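Local coordinates for protein leucyl-trna synthetase (Plasmodium falciparum, PDB 5FOC) that probably charges tRNA with leucine in the parasite cytosol, this piece being the editing domain that probably hydrolyses wrongly charged tRNA, at residues T228-N231 and I232-I235; Y134-N137 and Y138-I141; N284-E287 and E288-K291; V15-V18 and K19-Y22; Y333-Q336 and Y337-I341. The protein carries 2 engineered substitutions. All coordinates share one frame; numbering follows the deposited sequence.

Interaction 1 of 5, residues T228-N231 and I232-I235; sequences TYTN and ISKI
Ile232 and Thr230 carry this tight turn, with Asn231 between them and Ser233 closing it. The hydroxyl of Thr230 is the pivot. OG1 stands between its own backbone N and carbonyl carbon (chi1 76°), which turns it inward over the bend. There it accepts two backbone N-H groups: Ile232 N lies 3.0 Å from Thr230 OG1, and Ser233 N lies 2.9 Å from the same atom. The bond from Ile232 is moderately straight (152°), whereas that from Ser233 is more bent (136°). A threonine oxygen that takes the amide two residues on defines an ST turn, and the bond to the third residue tightens it further. One buried side-chain oxygen therefore satisfies two successive amides of the turn.

Ile232 CB sits 3.8 Å from Thr230 OG1, while its CG1 branch, beside its own backbone N, stays close to the Asn231 carbonyl. Asn231 points the other way: its CB stays near Ile232 N, while its amide nitrogen reaches out to Asp368. On the far limb the Ser233 hydroxyl OG donates to Ile235 O over 2.6 Å, a short bond that braces the chain from Ser233 to Ile235.

The turn links strand 227-229 to strand 238-242, antiparallel neighbours in the large sheet of the editing domain. Lys236 reaches the carbonyls of both Thr230 and Ser233 and so ties the two limbs together. Thr230 also rests on Ile11 and Ile13 of strand 7-15, while Ser233 touches Leu238 at the start of the returning strand.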
loop_
_atom_site.group_PDB
_atom_site.type_symbol
_atom_site.label_atom_id
_atom_site.label_comp_id
_atom_site.label_asym_id
_atom_site.label_seq_id
_atom_site.Cartn_x
_atom_site.Cartn_y
_atom_site.Cartn_z
ATOM N N THR A 228 2.987 3.828 -8.733
ATOM C CA THR A 228 1.609 3.874 -8.198
ATOM C C THR A 228 1.137 5.319 -7.957
ATOM O O THR A 228 1.941 6.269 -7.954
ATOM C CB THR A 228 1.473 3.025 -6.895
ATOM O OG1 THR A 228 2.230 3.655 -5.884
ATOM C CG2 THR A 228 1.947 1.580 -7.135
ATOM N N TYR A 229 -0.166 5.474 -7.697
ATOM C CA TYR A 229 -0.691 6.766 -7.311
ATOM C C TYR A 229 -1.976 6.543 -6.498
ATOM O O TYR A 229 -2.571 5.474 -6.567
ATOM C CB TYR A 229 -0.897 7.700 -8.549
ATOM C CG TYR A 229 -1.988 7.222 -9.438
ATOM C CD1 TYR A 229 -1.772 6.182 -10.330
ATOM C CD2 TYR A 229 -3.276 7.752 -9.336
ATOM C CE1 TYR A 229 -2.795 5.704 -11.140
ATOM C CE2 TYR A 229 -4.320 7.246 -10.102
ATOM C CZ TYR A 229 -4.069 6.239 -11.028
ATOM O OH TYR A 229 -5.120 5.769 -11.810
ATOM N N THR A 230 -2.383 7.595 -5.805
ATOM C CA THR A 230 -3.713 7.619 -5.160
ATOM C C THR A 230 -4.486 8.828 -5.666
ATOM O O THR A 230 -3.880 9.711 -6.358
ATOM C CB THR A 230 -3.606 7.761 -3.615
ATOM O OG1 THR A 230 -3.284 9.106 -3.274
ATOM C CG2 THR A 230 -2.616 6.757 -3.017
ATOM N N ASN A 231 -5.769 8.947 -5.367
ATOM C CA ASN A 231 -6.525 10.143 -5.746
ATOM C C ASN A 231 -6.404 11.287 -4.733
ATOM O O ASN A 231 -7.079 12.316 -4.863
ATOM C CB ASN A 231 -7.992 9.792 -6.014
ATOM C CG ASN A 231 -8.157 8.957 -7.268
ATOM O OD1 ASN A 231 -7.477 9.189 -8.289
ATOM N ND2 ASN A 231 -9.065 8.017 -7.233
ATOM N N ILE A 232 -5.535 11.106 -3.737
ATOM C CA ILE A 232 -5.285 12.098 -2.729
ATOM C C ILE A 232 -3.898 12.723 -2.841
ATOM O O ILE A 232 -3.700 13.853 -2.400
ATOM C CB ILE A 232 -5.464 11.470 -1.296
ATOM C CG1 ILE A 232 -6.752 10.679 -1.245
ATOM C CG2 ILE A 232 -5.434 12.553 -0.226
ATOM C CD1 ILE A 232 -6.820 9.705 -0.086
ATOM N N SER A 233 -2.931 11.997 -3.387
ATOM C CA SER A 233 -1.537 12.414 -3.350
ATOM C C SER A 233 -1.281 13.617 -4.285
ATOM O O SER A 233 -1.865 13.682 -5.385
ATOM C CB SER A 233 -0.632 11.247 -3.729
ATOM O OG SER A 233 -0.892 10.730 -5.034
ATOM N N LYS A 234 -0.467 14.539 -3.803
ATOM C CA LYS A 234 -0.058 15.712 -4.547
ATOM C C LYS A 234 0.602 15.289 -5.864
ATOM O O LYS A 234 0.300 15.877 -6.970
ATOM C CB LYS A 234 0.943 16.546 -3.745
ATOM C CG LYS A 234 1.259 17.869 -4.456
ATOM C CD LYS A 234 2.141 18.798 -3.685
ATOM C CE LYS A 234 3.580 18.424 -3.829
ATOM N NZ LYS A 234 4.440 19.569 -3.465
ATOM N N ILE A 235 1.565 14.372 -5.758
ATOM C CA ILE A 235 2.260 13.776 -6.933
ATOM C C ILE A 235 1.728 12.398 -7.253
ATOM O O ILE A 235 1.144 11.695 -6.369
ATOM C CB ILE A 235 3.796 13.731 -6.754
ATOM C CG1 ILE A 235 4.244 12.800 -5.614
ATOM C CG2 ILE A 235 4.325 15.125 -6.550
ATOM C CD1 ILE A 235 5.723 12.779 -5.341
#

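Interaction 2 of 5, residues Y134-N137 and Y138-I141; sequences YGQN and YTFI
Gln136 reaches over its own backbone to Tyr138: its amide nitrogen NE2 donates to Tyr138 O at 2.8 Å, with an N-H...O angle of 159°. The acceptor lies in the plane of the glutamine amide, but NE2 itself stands above the carbonyl plane, well off a lone pair. The chain gets there by being stretched out, with CG anti to the backbone N (chi1 -172°) and no bend at the next bond; CG passes 3.2 Å from Tyr138 O on the way.

Asn137 and the Tyr138 ring make the second half of the contact. Asn137 O hangs over one face of the ring, 3.0 Å from Tyr138 CG, while the asparagine side chain crosses the ring obliquely near CD2, Asn137 CG lying 3.6 Å from Tyr138 CD2. Amide and ring are inclined at 55°, so they do not stack flat. The backbone amide Tyr138 N is buried here and has no partner in the model.

This is the entry into strand 138-141 of the editing-domain sheet. The residues just before Tyr134 probably correspond to the threonine-rich segment that lines the editing pocket in related leucyl-tRNA synthetases. The strand runs parallel to 238-242 and antiparallel to 254-257.

Further out, several of the polar groups have partners of their own. Asn137 ND2 bonds to Ser259, and Asn137 O takes a bond from Asn292 ND2, so that peptide is held where it meets the ring. The phenol OH of Tyr138 is fixed by Gln289 O and Asn292 N. Thr139 OG1 pairs with the hydroxyl of Thr228, and Leu269 of helix 263-274 packs against both Asn137 and the ring.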
loop_
_atom_site.group_PDB
_atom_site.type_symbol
_atom_site.label_atom_id
_atom_site.label_comp_id
_atom_site.label_asym_id
_atom_site.label_seq_id
_atom_site.Cartn_x
_atom_site.Cartn_y
_atom_site.Cartn_z
ATOM N N TYR A 134 -1.982 13.273 1.458
ATOM C CA TYR A 134 -1.560 14.255 0.356
ATOM C C TYR A 134 -0.057 14.246 0.180
ATOM O O TYR A 134 0.422 14.489 -0.987
ATOM C CB TYR A 134 -2.041 15.656 0.698
ATOM C CG TYR A 134 -1.659 16.784 -0.221
ATOM C CD1 TYR A 134 -2.301 16.907 -1.438
ATOM C CD2 TYR A 134 -0.788 17.755 0.173
ATOM C CE1 TYR A 134 -2.022 17.986 -2.286
ATOM C CE2 TYR A 134 -0.476 18.839 -0.665
ATOM C CZ TYR A 134 -1.133 18.931 -1.869
ATOM O OH TYR A 134 -0.869 19.962 -2.709
ATOM N N GLY A 135 0.721 14.036 1.239
ATOM C CA GLY A 135 2.179 14.031 1.182
ATOM C C GLY A 135 2.846 12.751 0.742
ATOM O O GLY A 135 4.046 12.649 0.843
ATOM N N GLN A 136 2.077 11.737 0.350
ATOM C CA GLN A 136 2.637 10.443 0.023
ATOM C C GLN A 136 3.614 10.585 -1.170
ATOM O O GLN A 136 3.191 11.146 -2.180
ATOM C CB GLN A 136 1.554 9.433 -0.332
ATOM C CG GLN A 136 2.098 8.039 -0.475
ATOM C CD GLN A 136 1.090 6.983 -0.816
ATOM O OE1 GLN A 136 -0.109 7.226 -0.770
ATOM N NE2 GLN A 136 1.570 5.816 -1.256
ATOM N N ASN A 137 4.827 10.130 -0.984
ATOM C CA ASN A 137 5.853 10.175 -2.098
ATOM C C ASN A 137 6.267 8.833 -2.646
ATOM O O ASN A 137 6.809 8.733 -3.772
ATOM C CB ASN A 137 7.022 11.103 -1.742
ATOM C CG ASN A 137 7.746 10.762 -0.467
ATOM O OD1 ASN A 137 7.136 10.166 0.468
ATOM N ND2 ASN A 137 8.987 11.190 -0.338
ATOM N N TYR A 138 6.030 7.745 -1.915
ATOM C CA TYR A 138 6.325 6.403 -2.299
ATOM C C TYR A 138 5.289 5.456 -1.695
ATOM O O TYR A 138 4.390 5.925 -0.950
ATOM C CB TYR A 138 7.743 5.964 -1.883
ATOM C CG TYR A 138 8.787 6.758 -2.582
ATOM C CD1 TYR A 138 9.151 6.378 -3.850
ATOM C CD2 TYR A 138 9.346 7.895 -2.042
ATOM C CE1 TYR A 138 10.096 7.111 -4.542
ATOM C CE2 TYR A 138 10.323 8.627 -2.712
ATOM C CZ TYR A 138 10.656 8.233 -4.010
ATOM O OH TYR A 138 11.607 9.021 -4.707
ATOM N N THR A 139 5.370 4.210 -2.100
ATOM C CA THR A 139 4.575 3.131 -1.515
ATOM C C THR A 139 5.546 2.072 -1.036
ATOM O O THR A 139 6.388 1.601 -1.751
ATOM C CB THR A 139 3.604 2.555 -2.585
ATOM O OG1 THR A 139 2.665 3.562 -2.960
ATOM C CG2 THR A 139 2.927 1.282 -2.085
ATOM N N PHE A 140 5.449 1.674 0.230
ATOM C CA PHE A 140 6.332 0.661 0.749
ATOM C C PHE A 140 5.683 -0.727 0.828
ATOM O O PHE A 140 4.466 -0.854 1.119
ATOM C CB PHE A 140 6.802 0.960 2.176
ATOM C CG PHE A 140 7.708 2.133 2.346
ATOM C CD1 PHE A 140 8.950 2.206 1.693
ATOM C CD2 PHE A 140 7.392 3.124 3.285
ATOM C CE1 PHE A 140 9.822 3.283 1.961
ATOM C CE2 PHE A 140 8.243 4.167 3.545
ATOM C CZ PHE A 140 9.459 4.266 2.859
ATOM N N ILE A 141 6.511 -1.722 0.533
ATOM C CA ILE A 141 6.137 -3.137 0.551
ATOM C C ILE A 141 7.263 -3.943 1.153
ATOM O O ILE A 141 8.412 -3.514 1.150
ATOM C CB ILE A 141 5.779 -3.623 -0.875
ATOM C CG1 ILE A 141 4.948 -4.875 -0.870
ATOM C CG2 ILE A 141 7.021 -3.820 -1.724
ATOM C CD1 ILE A 141 4.288 -5.209 -2.203
#

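Interaction 3 of 5, residues N284-E287 and E288-K291; sequences NLKE and EQLK
A side chain folded back on the start of a short 3-10 turn makes this contact: Gln289 returns to Lys286 in the connection between helix 276-282 and strand 298-299. The amide oxygen Gln289 OE1 accepts from Lys286 N at 2.9 Å. That donor lies in the plane of the glutamine carbonyl, on a lone pair. In the other direction, Gln289 N donates to Lys286 O at 2.8 Å, approaching from above the carbonyl plane. The two residues thus hold each other twice, and the glutamine amide is fixed against the backbone. Its chain, extended beyond CG, is long enough to span the gap. OE1 also lies 3.3 Å from Leu285 CA.

The aliphatic part of Lys286 joins in by bending at chi2 and chi3. This brings CE within 3.2 Å of Gln289 OE1. Glu288 approaches Lys286 from another direction: CG between its backbone N and carbonyl carbon (chi1 60°) and a bend at the next torsion bring its carboxylate over, with Glu288 OE1 3.5 Å from Lys286 CB.

The next backbone bond, Leu290 N to Glu287 O at 3.1 Å, carries the turn forward. The same Glu287 O receives a hydrogen from a water, and that water accepts from Lys291 NZ over 2.7 Å. The exposed lysine is therefore connected to the turn through solvent.

The inner side faces the large sheet. Leu285 and Leu290 both pack on Leu241 of strand 238-242, and Gln289 touches Tyr239. Leu285 also touches Cys280 and Leu290 touches Lys276 of helix 276-282, so the turn packs on both that helix and the strand.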
loop_
_atom_site.group_PDB
_atom_site.type_symbol
_atom_site.label_atom_id
_atom_site.label_comp_id
_atom_site.label_asym_id
_atom_site.label_seq_id
_atom_site.Cartn_x
_atom_site.Cartn_y
_atom_site.Cartn_z
ATOM N N ASN A 284 14.592 -3.365 -9.358
ATOM C CA ASN A 284 14.351 -2.618 -10.601
ATOM C C ASN A 284 14.089 -1.157 -10.234
ATOM O O ASN A 284 12.945 -0.656 -10.386
ATOM C CB ASN A 284 13.186 -3.234 -11.383
ATOM C CG ASN A 284 13.466 -4.662 -11.850
ATOM O OD1 ASN A 284 12.598 -5.537 -11.740
ATOM N ND2 ASN A 284 14.668 -4.910 -12.365
ATOM N N LEU A 285 15.161 -0.496 -9.747
ATOM C CA LEU A 285 15.168 0.910 -9.285
ATOM C C LEU A 285 16.303 1.685 -9.940
ATOM O O LEU A 285 17.392 1.165 -10.103
ATOM C CB LEU A 285 15.336 1.032 -7.746
ATOM C CG LEU A 285 14.150 0.687 -6.875
ATOM C CD1 LEU A 285 14.608 0.709 -5.416
ATOM C CD2 LEU A 285 13.018 1.669 -7.110
ATOM N N LYS A 286 16.031 2.944 -10.275
ATOM C CA LYS A 286 17.045 3.856 -10.796
ATOM C C LYS A 286 17.140 5.068 -9.912
ATOM O O LYS A 286 16.121 5.495 -9.356
ATOM C CB LYS A 286 16.741 4.263 -12.243
ATOM C CG LYS A 286 16.655 3.082 -13.210
ATOM C CD LYS A 286 15.557 3.246 -14.259
ATOM C CE LYS A 286 14.155 3.098 -13.669
ATOM N NZ LYS A 286 13.101 3.196 -14.720
ATOM N N GLU A 287 18.358 5.613 -9.794
ATOM C CA GLU A 287 18.661 6.802 -8.987
ATOM C C GLU A 287 17.619 7.892 -9.159
ATOM O O GLU A 287 17.235 8.553 -8.214
ATOM C CB GLU A 287 19.998 7.444 -9.430
ATOM C CG GLU A 287 21.224 6.632 -9.088
ATOM C CD GLU A 287 22.480 7.459 -8.888
ATOM O OE1 GLU A 287 22.519 8.649 -9.286
ATOM O OE2 GLU A 287 23.441 6.897 -8.325
ATOM N N GLU A 288 17.223 8.131 -10.403
ATOM C CA GLU A 288 16.278 9.207 -10.689
ATOM C C GLU A 288 14.875 9.004 -10.102
ATOM O O GLU A 288 14.103 9.958 -10.028
ATOM C CB GLU A 288 16.185 9.445 -12.194
ATOM C CG GLU A 288 15.713 8.224 -12.983
ATOM C CD GLU A 288 16.828 7.607 -13.818
ATOM O OE1 GLU A 288 17.958 7.385 -13.272
ATOM O OE2 GLU A 288 16.550 7.324 -15.010
ATOM N N GLN A 289 14.543 7.778 -9.722
ATOM C CA GLN A 289 13.268 7.504 -9.058
ATOM C C GLN A 289 13.287 7.847 -7.586
ATOM O O GLN A 289 12.216 7.853 -7.012
ATOM C CB GLN A 289 12.886 6.028 -9.193
ATOM C CG GLN A 289 12.703 5.560 -10.624
ATOM C CD GLN A 289 12.325 4.105 -10.707
ATOM O OE1 GLN A 289 13.175 3.240 -10.584
ATOM N NE2 GLN A 289 11.053 3.825 -10.929
ATOM N N LEU A 290 14.448 8.159 -7.005
ATOM C CA LEU A 290 14.563 8.289 -5.549
ATOM C C LEU A 290 14.487 9.728 -5.079
ATOM O O LEU A 290 14.828 10.005 -3.959
ATOM C CB LEU A 290 15.856 7.670 -5.062
ATOM C CG LEU A 290 16.121 6.261 -5.514
ATOM C CD1 LEU A 290 17.443 5.813 -4.967
ATOM C CD2 LEU A 290 15.046 5.320 -5.036
ATOM N N LYS A 291 14.037 10.650 -5.938
ATOM C CA LYS A 291 14.088 12.075 -5.594
ATOM C C LYS A 291 12.722 12.703 -5.303
ATOM O O LYS A 291 12.626 13.936 -5.308
ATOM C CB LYS A 291 14.817 12.857 -6.684
ATOM C CG LYS A 291 16.257 12.400 -6.898
ATOM C CD LYS A 291 16.923 13.150 -8.068
ATOM C CE LYS A 291 18.110 12.394 -8.641
ATOM N NZ LYS A 291 19.073 11.906 -7.613
HETATM O O HOH W 1 18.964 9.550 -6.301
#

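Interaction 4 of 5, residues V15-V18 and K19-Y22; sequences VSNV and KDFY
Asn17 is the N-cap of helix 18-35, and its contact with Asp20 is a classic asparagine capping bond. The side-chain oxygen Asn17 OD1 accepts from Asp20 N at 2.9 Å, with an N-H...O angle of 157°. The donor lies above the amide plane and not on a lone pair. With CG anti to the backbone N (chi1 -162°), the amide swings forward over the first turn. OD1 has a second partner as well: a water donates to it at 2.9 Å and itself accepts from Lys19 N at 3.0 Å, so another amide of the first turn is served through solvent.

The carboxylate of Asp20 lies against the capping amide, their planes only 18° apart and stacked. Asn17 ND2 comes within 3.0 Å of Asp20 OD2, but the angle is too poor for a hydrogen bond. An acidic group in the first turn would probably also be favoured by the positive end of the helix dipole.

This is the junction at which strand 7-15 of the large sheet turns sharply into a helix. The regular helical bonds start at once: Phe21 N to Asn17 O at 3.1 Å, then Tyr22 N to Val18 O at 2.9 Å.

The last strand residue also meets the first turn. Val15 CG1 touches Phe21 CB at 4.1 Å, the two side chains crossing at about a right angle. Val121 of strand 120-127 packs against Val15, Val18 and Phe21, while Val116 and Phe115 of helix 112-118 cover Val18 and Phe21 respectively. The Tyr22 ring meets that of Phe115.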
loop_
_atom_site.group_PDB
_atom_site.type_symbol
_atom_site.label_atom_id
_atom_site.label_comp_id
_atom_site.label_asym_id
_atom_site.label_seq_id
_atom_site.Cartn_x
_atom_site.Cartn_y
_atom_site.Cartn_z
ATOM N N VAL A 15 -2.103 1.219 -9.590
ATOM C CA VAL A 15 -0.932 1.018 -10.455
ATOM C C VAL A 15 -1.055 1.838 -11.757
ATOM O O VAL A 15 -2.072 1.790 -12.418
ATOM C CB VAL A 15 -0.789 -0.479 -10.787
ATOM C CG1 VAL A 15 0.238 -0.753 -11.887
ATOM C CG2 VAL A 15 -0.473 -1.283 -9.510
ATOM N N SER A 16 -0.004 2.617 -12.022
ATOM C CA SER A 16 0.098 3.453 -13.249
ATOM C C SER A 16 0.321 2.584 -14.492
ATOM O O SER A 16 -0.445 2.679 -15.430
ATOM C CB SER A 16 1.230 4.508 -13.112
ATOM O OG SER A 16 1.167 5.224 -11.883
ATOM N N ASN A 17 1.324 1.725 -14.466
ATOM C CA ASN A 17 1.630 0.878 -15.648
ATOM C C ASN A 17 1.141 -0.525 -15.494
ATOM O O ASN A 17 1.890 -1.454 -15.167
ATOM C CB ASN A 17 3.115 0.901 -16.022
ATOM C CG ASN A 17 3.388 0.410 -17.484
ATOM O OD1 ASN A 17 2.736 -0.504 -18.037
ATOM N ND2 ASN A 17 4.378 1.019 -18.102
ATOM N N VAL A 18 -0.124 -0.666 -15.807
ATOM C CA VAL A 18 -0.803 -1.934 -15.741
ATOM C C VAL A 18 -0.313 -2.972 -16.701
ATOM O O VAL A 18 -0.291 -4.136 -16.414
ATOM C CB VAL A 18 -2.357 -1.791 -15.730
ATOM C CG1 VAL A 18 -2.843 -1.143 -14.400
ATOM C CG2 VAL A 18 -2.918 -1.109 -16.972
ATOM N N LYS A 19 0.199 -2.563 -17.891
ATOM C CA LYS A 19 0.819 -3.555 -18.731
ATOM C C LYS A 19 2.087 -4.166 -18.157
ATOM O O LYS A 19 2.325 -5.337 -18.323
ATOM C CB LYS A 19 1.169 -2.900 -20.115
ATOM C CG LYS A 19 -0.089 -2.581 -20.888
ATOM C CD LYS A 19 0.207 -1.830 -22.219
ATOM C CE LYS A 19 -1.084 -1.459 -22.930
ATOM N NZ LYS A 19 -0.775 -0.904 -24.307
ATOM N N ASP A 20 2.905 -3.382 -17.458
ATOM C CA ASP A 20 4.063 -3.964 -16.739
ATOM C C ASP A 20 3.603 -4.881 -15.556
ATOM O O ASP A 20 4.207 -5.928 -15.301
ATOM C CB ASP A 20 4.976 -2.866 -16.169
ATOM C CG ASP A 20 5.747 -2.115 -17.244
ATOM O OD1 ASP A 20 5.934 -2.613 -18.396
ATOM O OD2 ASP A 20 6.206 -1.002 -16.911
ATOM N N PHE A 21 2.505 -4.475 -14.915
ATOM C CA PHE A 21 1.920 -5.338 -13.897
ATOM C C PHE A 21 1.496 -6.696 -14.496
ATOM O O PHE A 21 1.741 -7.750 -13.910
ATOM C CB PHE A 21 0.729 -4.646 -13.208
ATOM C CG PHE A 21 0.188 -5.414 -11.964
ATOM C CD1 PHE A 21 -0.753 -6.413 -12.092
ATOM C CD2 PHE A 21 0.670 -5.094 -10.728
ATOM C CE1 PHE A 21 -1.190 -7.143 -10.950
ATOM C CE2 PHE A 21 0.204 -5.795 -9.582
ATOM C CZ PHE A 21 -0.732 -6.783 -9.716
ATOM N N TYR A 22 0.820 -6.678 -15.652
ATOM C CA TYR A 22 0.486 -7.910 -16.361
ATOM C C TYR A 22 1.730 -8.793 -16.665
ATOM O O TYR A 22 1.658 -10.012 -16.582
ATOM C CB TYR A 22 -0.210 -7.537 -17.688
ATOM C CG TYR A 22 -0.560 -8.677 -18.591
ATOM C CD1 TYR A 22 -1.246 -9.801 -18.141
ATOM C CD2 TYR A 22 -0.250 -8.610 -19.982
ATOM C CE1 TYR A 22 -1.569 -10.831 -19.000
ATOM C CE2 TYR A 22 -0.587 -9.625 -20.818
ATOM C CZ TYR A 22 -1.234 -10.733 -20.365
ATOM O OH TYR A 22 -1.583 -11.759 -21.204
HETATM O O HOH W 2 0.089 0.287 -18.754
#

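Interaction 5 of 5, residues Y333-Q336 and Y337-I341; sequences YKKQ and YFEGI
Glu339 and Lys335 sit one turn apart on helix 325-339 and make a salt bridge of the i to i+4 kind. Starting at the base of Glu339, its CB rests 3.2 Å from Lys335 O, the carbonyl that also accepts from Glu339 N. CG runs on past the same oxygen, and CD comes within 4.0 Å of Lys335 CG, the two side chains crossing at a slant. At the tip, Glu339 OE1 is met by Lys335 NZ at 3.0 Å, on the syn side and 31° out of the carboxylate plane. OE2 is farther off, 3.5 Å from NZ. A bend at the last lysine torsion (chi4 73°) turns the ammonium back to the acid.

The bridge lies at the C-terminal end of the helix, where the chain departs at Gly340. Gly340 N still donates to Gln336 O at 2.8 Å, in a bent bond.

Both bridge residues touch Leu300, just beyond strand 298-299. That strand pairs antiparallel with 341-342, which follows directly. Gln336 anchors the inner side through Asp261, Thr307 and Lys129, and Tyr337 packs against Phe353 and Arg356 of helix 352-365.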
loop_
_atom_site.group_PDB
_atom_site.type_symbol
_atom_site.label_atom_id
_atom_site.label_comp_id
_atom_site.label_asym_id
_atom_site.label_seq_id
_atom_site.Cartn_x
_atom_site.Cartn_y
_atom_site.Cartn_z
ATOM N N TYR A 333 3.427 9.932 16.766
ATOM C CA TYR A 333 2.030 9.737 16.412
ATOM C C TYR A 333 1.097 10.470 17.366
ATOM O O TYR A 333 0.183 11.175 16.954
ATOM C CB TYR A 333 1.724 8.248 16.350
ATOM C CG TYR A 333 0.279 7.846 16.223
ATOM C CD1 TYR A 333 -0.367 7.782 15.003
ATOM C CD2 TYR A 333 -0.441 7.457 17.370
ATOM C CE1 TYR A 333 -1.687 7.383 14.908
ATOM C CE2 TYR A 333 -1.775 7.044 17.295
ATOM C CZ TYR A 333 -2.396 6.992 16.056
ATOM O OH TYR A 333 -3.713 6.601 15.926
ATOM N N LYS A 334 1.340 10.265 18.680
ATOM C CA LYS A 334 0.480 10.878 19.734
ATOM C C LYS A 334 0.643 12.414 19.762
ATOM O O LYS A 334 -0.313 13.172 19.827
ATOM C CB LYS A 334 0.790 10.194 21.078
ATOM C CG LYS A 334 0.027 8.877 21.246
ATOM C CD LYS A 334 0.282 8.228 22.611
ATOM C CE LYS A 334 -0.081 6.734 22.617
ATOM N NZ LYS A 334 0.833 5.877 21.794
ATOM N N LYS A 335 1.871 12.873 19.539
ATOM C CA LYS A 335 2.139 14.296 19.547
ATOM C C LYS A 335 1.478 15.005 18.365
ATOM O O LYS A 335 0.862 16.040 18.518
ATOM C CB LYS A 335 3.638 14.556 19.542
ATOM C CG LYS A 335 4.011 15.988 19.848
ATOM C CD LYS A 335 5.453 16.076 20.318
ATOM C CE LYS A 335 5.884 17.510 20.556
ATOM N NZ LYS A 335 5.286 18.104 21.781
ATOM N N GLN A 336 1.678 14.480 17.154
ATOM C CA GLN A 336 0.929 15.020 16.008
ATOM C C GLN A 336 -0.601 15.019 16.202
ATOM O O GLN A 336 -1.283 15.990 15.875
ATOM C CB GLN A 336 1.283 14.228 14.752
ATOM C CG GLN A 336 2.716 14.441 14.285
ATOM C CD GLN A 336 3.018 13.601 13.059
ATOM O OE1 GLN A 336 2.264 12.664 12.730
ATOM N NE2 GLN A 336 4.129 13.915 12.378
ATOM N N TYR A 337 -1.134 13.951 16.824
ATOM C CA TYR A 337 -2.571 13.803 16.922
ATOM C C TYR A 337 -3.067 14.885 17.875
ATOM O O TYR A 337 -3.977 15.645 17.548
ATOM C CB TYR A 337 -2.925 12.391 17.418
ATOM C CG TYR A 337 -4.402 12.086 17.601
ATOM C CD1 TYR A 337 -5.331 12.277 16.583
ATOM C CD2 TYR A 337 -4.863 11.569 18.811
ATOM C CE1 TYR A 337 -6.663 11.958 16.753
ATOM C CE2 TYR A 337 -6.206 11.259 19.011
ATOM C CZ TYR A 337 -7.113 11.442 17.983
ATOM O OH TYR A 337 -8.442 11.177 18.142
ATOM N N PHE A 338 -2.450 14.969 19.065
ATOM C CA PHE A 338 -2.935 15.946 20.023
ATOM C C PHE A 338 -2.496 17.396 19.831
ATOM O O PHE A 338 -3.140 18.294 20.380
ATOM C CB PHE A 338 -2.583 15.488 21.444
ATOM C CG PHE A 338 -3.383 14.286 21.906
ATOM C CD1 PHE A 338 -4.717 14.416 22.209
ATOM C CD2 PHE A 338 -2.808 13.029 22.006
ATOM C CE1 PHE A 338 -5.471 13.330 22.637
ATOM C CE2 PHE A 338 -3.555 11.924 22.426
ATOM C CZ PHE A 338 -4.899 12.084 22.723
ATOM N N GLU A 339 -1.425 17.651 19.070
ATOM C CA GLU A 339 -0.843 18.959 19.049
ATOM C C GLU A 339 -0.636 19.484 17.640
ATOM O O GLU A 339 -0.381 20.653 17.481
ATOM C CB GLU A 339 0.501 18.966 19.781
ATOM C CG GLU A 339 0.394 18.630 21.241
ATOM C CD GLU A 339 1.745 18.564 21.920
ATOM O OE1 GLU A 339 2.613 19.404 21.642
ATOM O OE2 GLU A 339 1.959 17.647 22.737
ATOM N N GLY A 340 -0.830 18.624 16.656
ATOM C CA GLY A 340 -0.459 19.012 15.281
ATOM C C GLY A 340 -1.486 19.960 14.683
ATOM O O GLY A 340 -2.682 19.900 15.041
ATOM N N ILE A 341 -1.019 20.795 13.733
ATOM C CA ILE A 341 -1.883 21.664 12.930
ATOM C C ILE A 341 -1.657 21.254 11.476
ATOM O O ILE A 341 -0.512 21.112 11.045
ATOM C CB ILE A 341 -1.539 23.158 13.116
ATOM C CG1 ILE A 341 -1.678 23.545 14.602
ATOM C CG2 ILE A 341 -2.432 24.047 12.259
ATOM C CD1 ILE A 341 -0.987 24.830 14.983
#

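Overall arrangement
From the N terminus the order is interaction 4, 2, 1, 3 and 5. Each closes only a few residues of chain, all lie in series, and none nests in or crosses another. Interaction 4 takes strand 7-15 into helix 18-35, and its Ser16 packs against Tyr229 of interaction 1. Interaction 2 leads into strand 138-141 and touches interaction 1 through Thr139 with Thr228 and Tyr134 with Lys234, so that both the strands and the connections leading into or out of them meet. Tyr138 also reaches Gln289 of interaction 3, which carries the link toward helix 276-282. Interaction 5 ends helix 325-339 on the far side of the domain, its centre about 37 Å from that of interaction 4.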